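PDB 2NLV: XisI protein-like from Anabaena variabilis, which is of unknown function but, as a XisI-like protein, is probably related to the XisI component of cyanobacterial site-specific recombination of nitrogen-fixation genes. Local coordinates for residues Val6-Leu11 with Arg91-Leu96; Ser21-Asp26 with Trp44-Trp49; Val59-Ile64 with Trp70-Leu75. All coordinates share one frame; numbering follows the deposited sequence.

Contact 1 of 3, residues Val6-Leu11 with Arg91-Leu96; sequences VKYQEL and REDIVL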
loop_
_atom_site.group_PDB
_atom_site.type_symbol
_atom_site.label_atom_id
_atom_site.label_comp_id
_atom_site.label_asym_id
_atom_site.label_seq_id
_atom_site.Cartn_x
_atom_site.Cartn_y
_atom_site.Cartn_z
ATOM N N VAL A 6 -10.874 -11.215 -13.227
ATOM C CA VAL A 6 -10.862 -9.911 -13.872
ATOM C C VAL A 6 -12.077 -9.095 -13.489
ATOM O O VAL A 6 -12.000 -7.887 -13.274
ATOM C CB VAL A 6 -10.721 -10.095 -15.387
ATOM C CG1 VAL A 6 -11.004 -8.792 -16.154
ATOM C CG2 VAL A 6 -9.362 -10.690 -15.677
ATOM N N LYS A 7 -13.218 -9.742 -13.351
ATOM C CA LYS A 7 -14.395 -9.036 -12.844
ATOM C C LYS A 7 -14.120 -8.351 -11.533
ATOM O O LYS A 7 -14.442 -7.167 -11.316
ATOM C CB LYS A 7 -15.604 -9.993 -12.709
ATOM C CG LYS A 7 -16.834 -9.352 -12.112
ATOM C CD LYS A 7 -17.880 -10.421 -11.782
ATOM C CE LYS A 7 -18.543 -10.991 -13.007
ATOM N NZ LYS A 7 -19.649 -12.001 -12.625
ATOM N N TYR A 8 -13.574 -9.113 -10.582
ATOM C CA TYR A 8 -13.284 -8.581 -9.269
ATOM C C TYR A 8 -12.215 -7.509 -9.313
ATOM O O TYR A 8 -12.282 -6.515 -8.591
ATOM C CB TYR A 8 -12.894 -9.659 -8.268
ATOM C CG TYR A 8 -13.976 -10.663 -7.927
ATOM C CD1 TYR A 8 -15.260 -10.564 -8.429
ATOM C CD2 TYR A 8 -13.696 -11.728 -7.081
ATOM C CE1 TYR A 8 -16.226 -11.500 -8.070
ATOM C CE2 TYR A 8 -14.682 -12.653 -6.774
ATOM C CZ TYR A 8 -15.933 -12.515 -7.290
ATOM O OH TYR A 8 -16.876 -13.484 -7.007
ATOM N N GLN A 9 -11.158 -7.700 -10.097
ATOM C CA GLN A 9 -10.136 -6.646 -10.262
ATOM C C GLN A 9 -10.796 -5.339 -10.697
ATOM O O GLN A 9 -10.482 -4.257 -10.168
ATOM C CB GLN A 9 -9.052 -7.070 -11.274
ATOM C CG GLN A 9 -8.205 -8.213 -10.818
ATOM C CD GLN A 9 -7.306 -8.747 -11.882
ATOM O OE1 GLN A 9 -7.594 -8.644 -13.068
ATOM N NE2 GLN A 9 -6.201 -9.375 -11.456
ATOM N N GLU A 10 -11.610 -5.410 -11.727
ATOM C CA GLU A 10 -12.246 -4.188 -12.238
ATOM C C GLU A 10 -13.132 -3.517 -11.218
ATOM O O GLU A 10 -13.103 -2.261 -11.046
ATOM C CB GLU A 10 -13.074 -4.533 -13.471
ATOM C CG GLU A 10 -12.218 -4.777 -14.673
ATOM C CD GLU A 10 -11.521 -3.503 -15.137
ATOM O OE1 GLU A 10 -12.192 -2.456 -15.198
ATOM O OE2 GLU A 10 -10.324 -3.565 -15.423
ATOM N N LEU A 11 -13.940 -4.303 -10.527
ATOM C CA LEU A 11 -14.805 -3.741 -9.522
ATOM C C LEU A 11 -14.022 -3.085 -8.410
ATOM O O LEU A 11 -14.367 -1.998 -7.947
ATOM C CB LEU A 11 -15.757 -4.798 -8.966
ATOM C CG LEU A 11 -16.829 -5.320 -9.894
ATOM C CD1 LEU A 11 -17.633 -6.468 -9.266
ATOM C CD2 LEU A 11 -17.762 -4.160 -10.317
ATOM N N ARG A 91 -21.440 -12.498 -1.386
ATOM C CA ARG A 91 -20.964 -12.317 0.017
ATOM C C ARG A 91 -19.914 -13.287 0.376
ATOM O O ARG A 91 -18.923 -13.006 1.062
ATOM C CB ARG A 91 -22.139 -12.548 0.934
ATOM C CG ARG A 91 -23.033 -11.401 0.870
ATOM C CD ARG A 91 -24.393 -11.633 1.476
ATOM N NE ARG A 91 -25.101 -10.368 1.474
ATOM C CZ ARG A 91 -24.756 -9.331 2.237
ATOM N NH1 ARG A 91 -23.751 -9.405 3.110
ATOM N NH2 ARG A 91 -25.437 -8.210 2.128
ATOM N N GLU A 92 -20.105 -14.486 -0.077
ATOM C CA GLU A 92 -19.147 -15.524 0.283
ATOM C C GLU A 92 -17.723 -15.342 -0.314
ATOM O O GLU A 92 -16.757 -15.996 0.098
ATOM C CB GLU A 92 -19.718 -16.909 -0.044
ATOM C CG GLU A 92 -20.022 -17.122 -1.481
ATOM C CD GLU A 92 -21.485 -16.759 -1.870
ATOM O OE1 GLU A 92 -22.262 -15.893 -1.254
ATOM O OE2 GLU A 92 -21.883 -17.417 -2.867
ATOM N N ASP A 93 -17.603 -14.443 -1.305
ATOM C CA ASP A 93 -16.330 -14.143 -1.929
ATOM C C ASP A 93 -15.697 -12.847 -1.426
ATOM O O ASP A 93 -14.734 -12.363 -2.023
ATOM C CB ASP A 93 -16.417 -14.052 -3.445
ATOM C CG ASP A 93 -16.498 -15.400 -4.126
ATOM O OD1 ASP A 93 -16.408 -16.431 -3.428
ATOM O OD2 ASP A 93 -16.627 -15.440 -5.369
ATOM N N ILE A 94 -16.232 -12.330 -0.328
ATOM C CA ILE A 94 -15.626 -11.209 0.404
ATOM C C ILE A 94 -15.142 -11.702 1.758
ATOM O O ILE A 94 -15.883 -12.404 2.444
ATOM C CB ILE A 94 -16.640 -10.073 0.534
ATOM C CG1 ILE A 94 -16.945 -9.532 -0.852
ATOM C CG2 ILE A 94 -16.028 -8.937 1.354
ATOM C CD1 ILE A 94 -18.238 -8.696 -0.895
ATOM N N VAL A 95 -13.911 -11.416 2.107
ATOM C CA VAL A 95 -13.365 -11.770 3.406
ATOM C C VAL A 95 -13.081 -10.516 4.166
ATOM O O VAL A 95 -12.342 -9.631 3.647
ATOM C CB VAL A 95 -12.122 -12.675 3.287
ATOM C CG1 VAL A 95 -11.549 -13.057 4.699
ATOM C CG2 VAL A 95 -12.419 -13.960 2.460
ATOM N N LEU A 96 -13.589 -10.388 5.391
ATOM C CA LEU A 96 -13.297 -9.239 6.219
ATOM C C LEU A 96 -11.977 -9.412 6.939
ATOM O O LEU A 96 -11.918 -9.843 8.085
ATOM C CB LEU A 96 -14.450 -8.985 7.171
ATOM C CG LEU A 96 -15.793 -8.668 6.519
ATOM C CD1 LEU A 96 -16.813 -8.333 7.640
ATOM C CD2 LEU A 96 -15.685 -7.496 5.554
#

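Contact 2 of 3, residues Ser21-Asp26 with Trp44-Trp49; sequences SDDVSD and WMNVGW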
loop_
_atom_site.group_PDB
_atom_site.type_symbol
_atom_site.label_atom_id
_atom_site.label_comp_id
_atom_site.label_asym_id
_atom_site.label_seq_id
_atom_site.Cartn_x
_atom_site.Cartn_y
_atom_site.Cartn_z
ATOM N N SER A 21 -11.653 9.739 -5.668
ATOM C CA SER A 21 -12.027 10.966 -6.391
ATOM C C SER A 21 -12.933 11.882 -5.552
ATOM O O SER A 21 -13.125 13.046 -5.885
ATOM C CB SER A 21 -12.638 10.607 -7.748
ATOM O OG SER A 21 -11.625 10.052 -8.573
ATOM N N ASP A 22 -13.485 11.354 -4.474
ATOM C CA ASP A 22 -14.119 12.173 -3.407
ATOM C C ASP A 22 -13.181 12.651 -2.247
ATOM O O ASP A 22 -13.641 13.254 -1.250
ATOM C CB ASP A 22 -15.268 11.423 -2.737
ATOM C CG ASP A 22 -16.528 11.343 -3.604
ATOM O OD1 ASP A 22 -16.700 12.149 -4.538
ATOM O OD2 ASP A 22 -17.298 10.400 -3.324
ATOM N N ASP A 23 -11.891 12.363 -2.321
ATOM C CA ASP A 23 -10.983 12.848 -1.300
ATOM C C ASP A 23 -11.091 14.369 -1.091
ATOM O O ASP A 23 -11.297 15.106 -2.046
ATOM C CB ASP A 23 -9.525 12.486 -1.685
ATOM C CG ASP A 23 -8.496 13.132 -0.778
ATOM O OD1 ASP A 23 -8.337 12.659 0.355
ATOM O OD2 ASP A 23 -7.894 14.163 -1.158
ATOM N N VAL A 24 -10.952 14.760 0.179
ATOM C CA VAL A 24 -11.128 16.125 0.643
ATOM C C VAL A 24 -9.780 16.727 1.120
ATOM O O VAL A 24 -9.723 17.896 1.539
ATOM C CB VAL A 24 -12.215 16.213 1.778
ATOM C CG1 VAL A 24 -13.612 16.079 1.189
ATOM C CG2 VAL A 24 -11.982 15.177 2.876
ATOM N N SER A 25 -8.711 15.930 1.058
ATOM C CA SER A 25 -7.395 16.361 1.571
ATOM C C SER A 25 -6.908 17.690 0.984
ATOM O O SER A 25 -7.384 18.148 -0.058
ATOM C CB SER A 25 -6.318 15.280 1.347
ATOM O OG SER A 25 -5.848 15.285 0.005
ATOM N N ASP A 26 -5.958 18.302 1.690
ATOM C CA ASP A 26 -5.239 19.479 1.196
ATOM C C ASP A 26 -4.355 19.242 -0.084
ATOM O O ASP A 26 -4.033 18.105 -0.455
ATOM C CB ASP A 26 -4.339 19.902 2.381
ATOM C CG ASP A 26 -3.584 21.192 2.151
ATOM O OD1 ASP A 26 -4.063 22.066 1.394
ATOM O OD2 ASP A 26 -2.490 21.339 2.758
ATOM N N TRP A 44 -5.984 2.860 -1.473
ATOM C CA TRP A 44 -6.066 4.305 -1.537
ATOM C C TRP A 44 -5.427 4.853 -0.285
ATOM O O TRP A 44 -5.854 4.557 0.813
ATOM C CB TRP A 44 -7.479 4.770 -1.647
ATOM C CG TRP A 44 -7.594 6.296 -1.353
ATOM C CD1 TRP A 44 -6.617 7.259 -1.522
ATOM C CD2 TRP A 44 -8.696 6.945 -0.809
ATOM N NE1 TRP A 44 -7.079 8.483 -1.093
ATOM C CE2 TRP A 44 -8.373 8.310 -0.670
ATOM C CE3 TRP A 44 -9.940 6.521 -0.451
ATOM C CZ2 TRP A 44 -9.277 9.245 -0.141
ATOM C CZ3 TRP A 44 -10.853 7.488 0.082
ATOM C CH2 TRP A 44 -10.507 8.776 0.237
HETATM N N MSE A 45 -4.354 5.590 -0.463
HETATM C CA MSE A 45 -3.632 6.266 0.643
HETATM C C MSE A 45 -3.615 7.767 0.544
HETATM O O MSE A 45 -3.765 8.367 -0.551
HETATM C CB MSE A 45 -2.161 5.843 0.741
HETATM C CG MSE A 45 -1.902 4.388 1.051
HETATM SE SE MSE A 45 -0.089 4.173 1.615
HETATM C CE MSE A 45 -0.261 5.060 3.332
ATOM N N ASN A 46 -3.457 8.432 1.660
ATOM C CA ASN A 46 -3.126 9.853 1.672
ATOM C C ASN A 46 -1.716 9.976 2.212
ATOM O O ASN A 46 -1.393 9.371 3.217
ATOM C CB ASN A 46 -4.041 10.659 2.596
ATOM C CG ASN A 46 -5.465 10.705 2.137
ATOM O OD1 ASN A 46 -6.385 10.597 2.964
ATOM N ND2 ASN A 46 -5.657 10.884 0.855
ATOM N N VAL A 47 -0.858 10.708 1.514
ATOM C CA VAL A 47 0.539 10.820 1.845
ATOM C C VAL A 47 1.008 12.267 1.725
ATOM O O VAL A 47 0.916 12.864 0.659
ATOM C CB VAL A 47 1.433 9.938 0.946
ATOM C CG1 VAL A 47 2.909 10.097 1.290
ATOM C CG2 VAL A 47 1.045 8.438 1.046
ATOM N N GLY A 48 1.483 12.869 2.821
ATOM C CA GLY A 48 2.007 14.219 2.752
ATOM C C GLY A 48 2.228 14.819 4.104
ATOM O O GLY A 48 2.596 14.124 5.035
ATOM N N TRP A 49 1.990 16.119 4.239
ATOM C CA TRP A 49 2.268 16.904 5.407
ATOM C C TRP A 49 1.134 17.884 5.625
ATOM O O TRP A 49 0.597 18.473 4.675
ATOM C CB TRP A 49 3.616 17.618 5.275
ATOM C CG TRP A 49 4.709 16.674 5.244
ATOM C CD1 TRP A 49 5.208 16.027 4.131
ATOM C CD2 TRP A 49 5.406 16.149 6.358
ATOM N NE1 TRP A 49 6.166 15.159 4.497
ATOM C CE2 TRP A 49 6.317 15.177 5.849
ATOM C CE3 TRP A 49 5.386 16.405 7.723
ATOM C CZ2 TRP A 49 7.192 14.498 6.659
ATOM C CZ3 TRP A 49 6.237 15.711 8.523
ATOM C CH2 TRP A 49 7.138 14.756 7.978
HETATM O O HOH W 1 -9.037 10.898 3.027
HETATM O O HOH W 2 -1.943 19.571 4.422
#

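Contact 3 of 3, residues Val59-Ile64 with Trp70-Leu75; sequences VIHFDI and WLQQNL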
loop_
_atom_site.group_PDB
_atom_site.type_symbol
_atom_site.label_atom_id
_atom_site.label_comp_id
_atom_site.label_asym_id
_atom_site.label_seq_id
_atom_site.Cartn_x
_atom_site.Cartn_y
_atom_site.Cartn_z
ATOM N N VAL A 59 -6.585 4.639 3.554
ATOM C CA VAL A 59 -8.003 4.812 3.795
ATOM C C VAL A 59 -8.793 3.526 3.526
ATOM O O VAL A 59 -9.605 3.145 4.298
ATOM C CB VAL A 59 -8.580 5.972 3.004
ATOM C CG1 VAL A 59 -10.066 6.175 3.395
ATOM C CG2 VAL A 59 -7.710 7.249 3.230
ATOM N N ILE A 60 -8.540 2.880 2.397
ATOM C CA ILE A 60 -9.070 1.542 2.113
ATOM C C ILE A 60 -8.014 0.706 1.432
ATOM O O ILE A 60 -7.198 1.190 0.655
ATOM C CB ILE A 60 -10.302 1.539 1.200
ATOM C CG1 ILE A 60 -11.424 2.382 1.788
ATOM C CG2 ILE A 60 -10.779 0.076 0.967
ATOM C CD1 ILE A 60 -12.638 2.467 0.915
ATOM N N HIS A 61 -8.068 -0.583 1.733
ATOM C CA HIS A 61 -7.168 -1.567 1.110
ATOM C C HIS A 61 -7.980 -2.823 0.811
ATOM O O HIS A 61 -8.632 -3.375 1.704
ATOM C CB HIS A 61 -6.048 -1.862 2.089
ATOM C CG HIS A 61 -5.030 -2.882 1.671
ATOM N ND1 HIS A 61 -3.805 -2.930 2.281
ATOM C CD2 HIS A 61 -5.027 -3.896 0.759
ATOM C CE1 HIS A 61 -3.074 -3.907 1.762
ATOM N NE2 HIS A 61 -3.793 -4.528 0.850
ATOM N N PHE A 62 -7.931 -3.275 -0.453
ATOM C CA PHE A 62 -8.447 -4.581 -0.891
ATOM C C PHE A 62 -7.339 -5.442 -1.437
ATOM O O PHE A 62 -6.520 -4.941 -2.217
ATOM C CB PHE A 62 -9.436 -4.407 -2.008
ATOM C CG PHE A 62 -10.687 -3.720 -1.639
ATOM C CD1 PHE A 62 -11.699 -4.408 -0.990
ATOM C CD2 PHE A 62 -10.920 -2.438 -2.104
ATOM C CE1 PHE A 62 -12.939 -3.762 -0.728
ATOM C CE2 PHE A 62 -12.145 -1.804 -1.843
ATOM C CZ PHE A 62 -13.104 -2.493 -1.167
ATOM N N ASP A 63 -7.328 -6.715 -1.094
ATOM C CA ASP A 63 -6.540 -7.719 -1.819
ATOM C C ASP A 63 -7.480 -8.647 -2.560
ATOM O O ASP A 63 -8.633 -8.749 -2.210
ATOM C CB ASP A 63 -5.675 -8.513 -0.890
ATOM C CG ASP A 63 -4.694 -7.632 -0.113
ATOM O OD1 ASP A 63 -3.992 -6.821 -0.769
ATOM O OD2 ASP A 63 -4.631 -7.798 1.113
ATOM N N ILE A 64 -6.971 -9.357 -3.553
ATOM C CA ILE A 64 -7.674 -10.504 -4.116
ATOM C C ILE A 64 -6.766 -11.690 -3.942
ATOM O O ILE A 64 -5.646 -11.693 -4.425
ATOM C CB ILE A 64 -8.137 -10.297 -5.592
ATOM C CG1 ILE A 64 -8.944 -9.026 -5.758
ATOM C CG2 ILE A 64 -8.971 -11.501 -6.010
ATOM C CD1 ILE A 64 -9.180 -8.589 -7.195
ATOM N N TRP A 70 -10.490 -9.535 -0.274
ATOM C CA TRP A 70 -10.269 -9.262 1.161
ATOM C C TRP A 70 -10.298 -7.781 1.431
ATOM O O TRP A 70 -9.497 -7.034 0.867
ATOM C CB TRP A 70 -8.926 -9.824 1.595
ATOM C CG TRP A 70 -8.858 -11.295 1.746
ATOM C CD1 TRP A 70 -9.177 -12.248 0.801
ATOM C CD2 TRP A 70 -8.444 -11.982 2.894
ATOM N NE1 TRP A 70 -9.003 -13.512 1.340
ATOM C CE2 TRP A 70 -8.535 -13.371 2.615
ATOM C CE3 TRP A 70 -7.968 -11.580 4.153
ATOM C CZ2 TRP A 70 -8.163 -14.335 3.540
ATOM C CZ3 TRP A 70 -7.590 -12.562 5.048
ATOM C CH2 TRP A 70 -7.715 -13.908 4.744
ATOM N N LEU A 71 -11.213 -7.350 2.266
ATOM C CA LEU A 71 -11.228 -5.957 2.807
ATOM C C LEU A 71 -10.288 -5.898 3.992
ATOM O O LEU A 71 -10.536 -6.542 5.028
ATOM C CB LEU A 71 -12.618 -5.524 3.173
ATOM C CG LEU A 71 -12.730 -4.108 3.766
ATOM C CD1 LEU A 71 -12.243 -2.992 2.792
ATOM C CD2 LEU A 71 -14.142 -3.793 4.251
ATOM N N GLN A 72 -9.188 -5.171 3.869
ATOM C CA GLN A 72 -8.159 -5.142 4.885
ATOM C C GLN A 72 -8.123 -3.909 5.729
ATOM O O GLN A 72 -7.578 -3.927 6.813
ATOM C CB GLN A 72 -6.760 -5.327 4.267
ATOM C CG GLN A 72 -6.607 -6.605 3.394
ATOM C CD GLN A 72 -6.311 -7.858 4.163
ATOM O OE1 GLN A 72 -6.685 -7.995 5.317
ATOM N NE2 GLN A 72 -5.661 -8.824 3.491
ATOM N N GLN A 73 -8.688 -2.820 5.231
ATOM C CA GLN A 73 -8.682 -1.544 5.947
ATOM C C GLN A 73 -9.822 -0.724 5.398
ATOM O O GLN A 73 -10.075 -0.717 4.190
ATOM C CB GLN A 73 -7.356 -0.826 5.681
ATOM C CG GLN A 73 -7.206 0.623 6.156
ATOM C CD GLN A 73 -6.605 0.687 7.468
ATOM O OE1 GLN A 73 -6.849 -0.150 8.327
ATOM N NE2 GLN A 73 -5.784 1.724 7.657
ATOM N N ASN A 74 -10.561 -0.001 6.271
ATOM C CA ASN A 74 -11.598 0.933 5.882
ATOM C C ASN A 74 -11.728 1.985 6.947
ATOM O O ASN A 74 -12.311 1.747 8.008
ATOM C CB ASN A 74 -12.940 0.258 5.726
ATOM C CG ASN A 74 -14.025 1.251 5.438
ATOM O OD1 ASN A 74 -13.790 2.297 4.835
ATOM N ND2 ASN A 74 -15.255 0.882 5.813
ATOM N N LEU A 75 -11.152 3.159 6.670
ATOM C CA LEU A 75 -11.285 4.313 7.599
ATOM C C LEU A 75 -12.442 5.197 7.271
ATOM O O LEU A 75 -12.611 6.231 7.915
ATOM C CB LEU A 75 -9.976 5.117 7.601
ATOM C CG LEU A 75 -8.703 4.352 7.894
ATOM C CD1 LEU A 75 -7.411 5.244 7.996
ATOM C CD2 LEU A 75 -8.883 3.522 9.142
#

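Contact 1 of 3, residues Val6-Leu11 with Arg91-Leu96
Tyr8 and Asp93 are the residues that touch, yet their backbones stay well apart, with 9.7 Å between Tyr8 CA and Asp93 CA. Residues 6-11 form part of a continuous helix. Residues 91-96 begin as a short 3-10 turn, in which Ile94 N bonds back to Arg91 O, and then straighten into the strand that starts at Ile94. Both side chains set out toward each other, and together they span the gap.

The tyrosine reaches across with its hydroxyl. Tyr8 OH donates a short hydrogen bond of 2.6 Å to Asp93 OD2, arriving on the anti lone pair, the one turned away from the other carboxylate oxygen. OD2 lies in the plane of the tyrosine ring, at its edge, while the carboxylate itself is turned about 70° from that plane. Asp93 CB also lies 4.0 Å from Tyr8 CE2. On the helix, Tyr8 CG is anti to its carbonyl carbon (chi1 -65°), which points the ring toward the turn that leads into strand 94-96.

Around this bond the ring packs on Ile64, Ile69 and Pro90, and the backbone of Asp93 pairs with Ile69, so the ring rests on two strands and a loop, and Asp93 is tied to strand 68-74.

The surface shared by the two segments is small, 84 Å². What joins them is a single phenol-carboxylate bond: it gives the hydroxyl of the largely buried Tyr8 an acceptor, and its shortness is consistent with an ionised aspartate pulling strongly on the phenolic proton.

Contact 2 of 3, residues Ser21-Asp26 with Trp44-Trp49
Asp23 meets Asn46 and Trp44 at once, and its OD1 does most of the touching. Asn46 ND2 donates to Asp23 OD1 over 3.3 Å, a long and bent bond with an N-H...O angle of 136°. The amide comes from above the carboxylate plane rather than within it, and the oxygen is also tilted out of the amide plane. The same OD1 sits in the plane of the Trp44 indole at its edge, 3.6 Å from Trp44 CZ2. The carboxylate stands nearly perpendicular to that ring, and Asp23 CB touches the same ring carbon.

A water adds a second path between the polar groups, donating to Asp23 OD1 and, over 2.7 Å, to Asn46 OD1. CG of Asp23 anti to the backbone N (chi1 171°) carries the carboxylate toward Asn46 and Trp44, and the turn at chi2 (76°) gives OD1 to them and OD2 to the loop. There Asp23 OD2 accepts from Ser25 N at 2.9 Å, met from above the carboxylate plane. In one of the two conformers of Ser25, OG also donates to Asp23 OD2, on the syn lone pair, so this bond is less certain. Farther along, another water bridges Asp26 OD2 and Trp49 O.

The next shell holds the strand side in place. Trp44 packs on Tyr19 and Ala20 of helix 2-21 and on Val31, and Asn46 OD1 has a weak bond from Arg57. Beyond the corner at Gly48, Trp49 NE1 bonds to Gly97 O of the second subunit.

Asp23 OD2 with Ser25 N makes an Asx turn. Here it shapes the connection from helix 2-21 to strand 29-36, and the other oxygen of the same carboxylate links that loop, by a long bond and a water, to strand 41-47 of the sheet.

Contact 3 of 3, residues Val59-Ile64 with Trp70-Leu75
His61, Asp63 and Gln72 meet on one face of two strands, 60-64 and 70-74, that run antiparallel at 173° with their axes 4.6 Å apart. Asp63 and Trp70 form a hydrogen-bonded pair, with Trp70 N 2.8 Å from Asp63 O and a return bond from Asp63 N. At the other end Leu75 N reaches Val59 O, also at 2.8 Å. Between them His61 faces two residues: its O accepts from Gln72 N, and its N donates to Gln73 O over 3.2 Å.

Among polar side chains, Gln72 NE2 bonds to Asp63 OD2 at 2.8 Å, the amide bent across at chi2 (-83°) so that its N-H comes nearly along the C-O bond. Asp63 OD1 takes His61 NE2 at 2.8 Å, in the imidazole plane, and also His41; OD2 has a further partner in Gln32 of the second subunit, whose Tyr56 meets His61 ND1. With an alanine at Asp63, Gln72 NE2 and His61 NE2 would probably lose the carboxylate they share, leaving the His61 ring held less firmly, by Tyr56 of the second subunit at ND1.

A CH-pi contact sets Gln72 CB over one face of the His61 ring, offset toward its rim, 4.2 Å from the centroid. The apolar contacts lie on the other face of the sheet: Leu71 CD1 touches Phe62 CE1 at 3.7 Å and also Ile60 CG2, beneath helices 2-21 and 80-86.

Gln72 and Gln73 opposite His61 make a classic beta bulge, here set within the beta hairpin of strands 53-65 and 68-74.

From the N terminus, helix 2-21 supplies Tyr8 for contact 1, but that partnership waits until Asp93, near the end of the chain. In the interval the chain first closes contact 2, bringing the loop after the helix onto strand 41-47, and then contact 3, the hairpin of strands 53-65 and 68-74. Contacts 2 and 3 follow one another in series, and the long loop of contact 1 encloses both; none cross. Contact 3 sits centrally: backbone bonds join Trp44 of contact 2 to Val59 and Ile60, and Val95 of contact 1 to Leu71. One sheet thus connects all three, while contacts 2 and 3 also meet the second subunit.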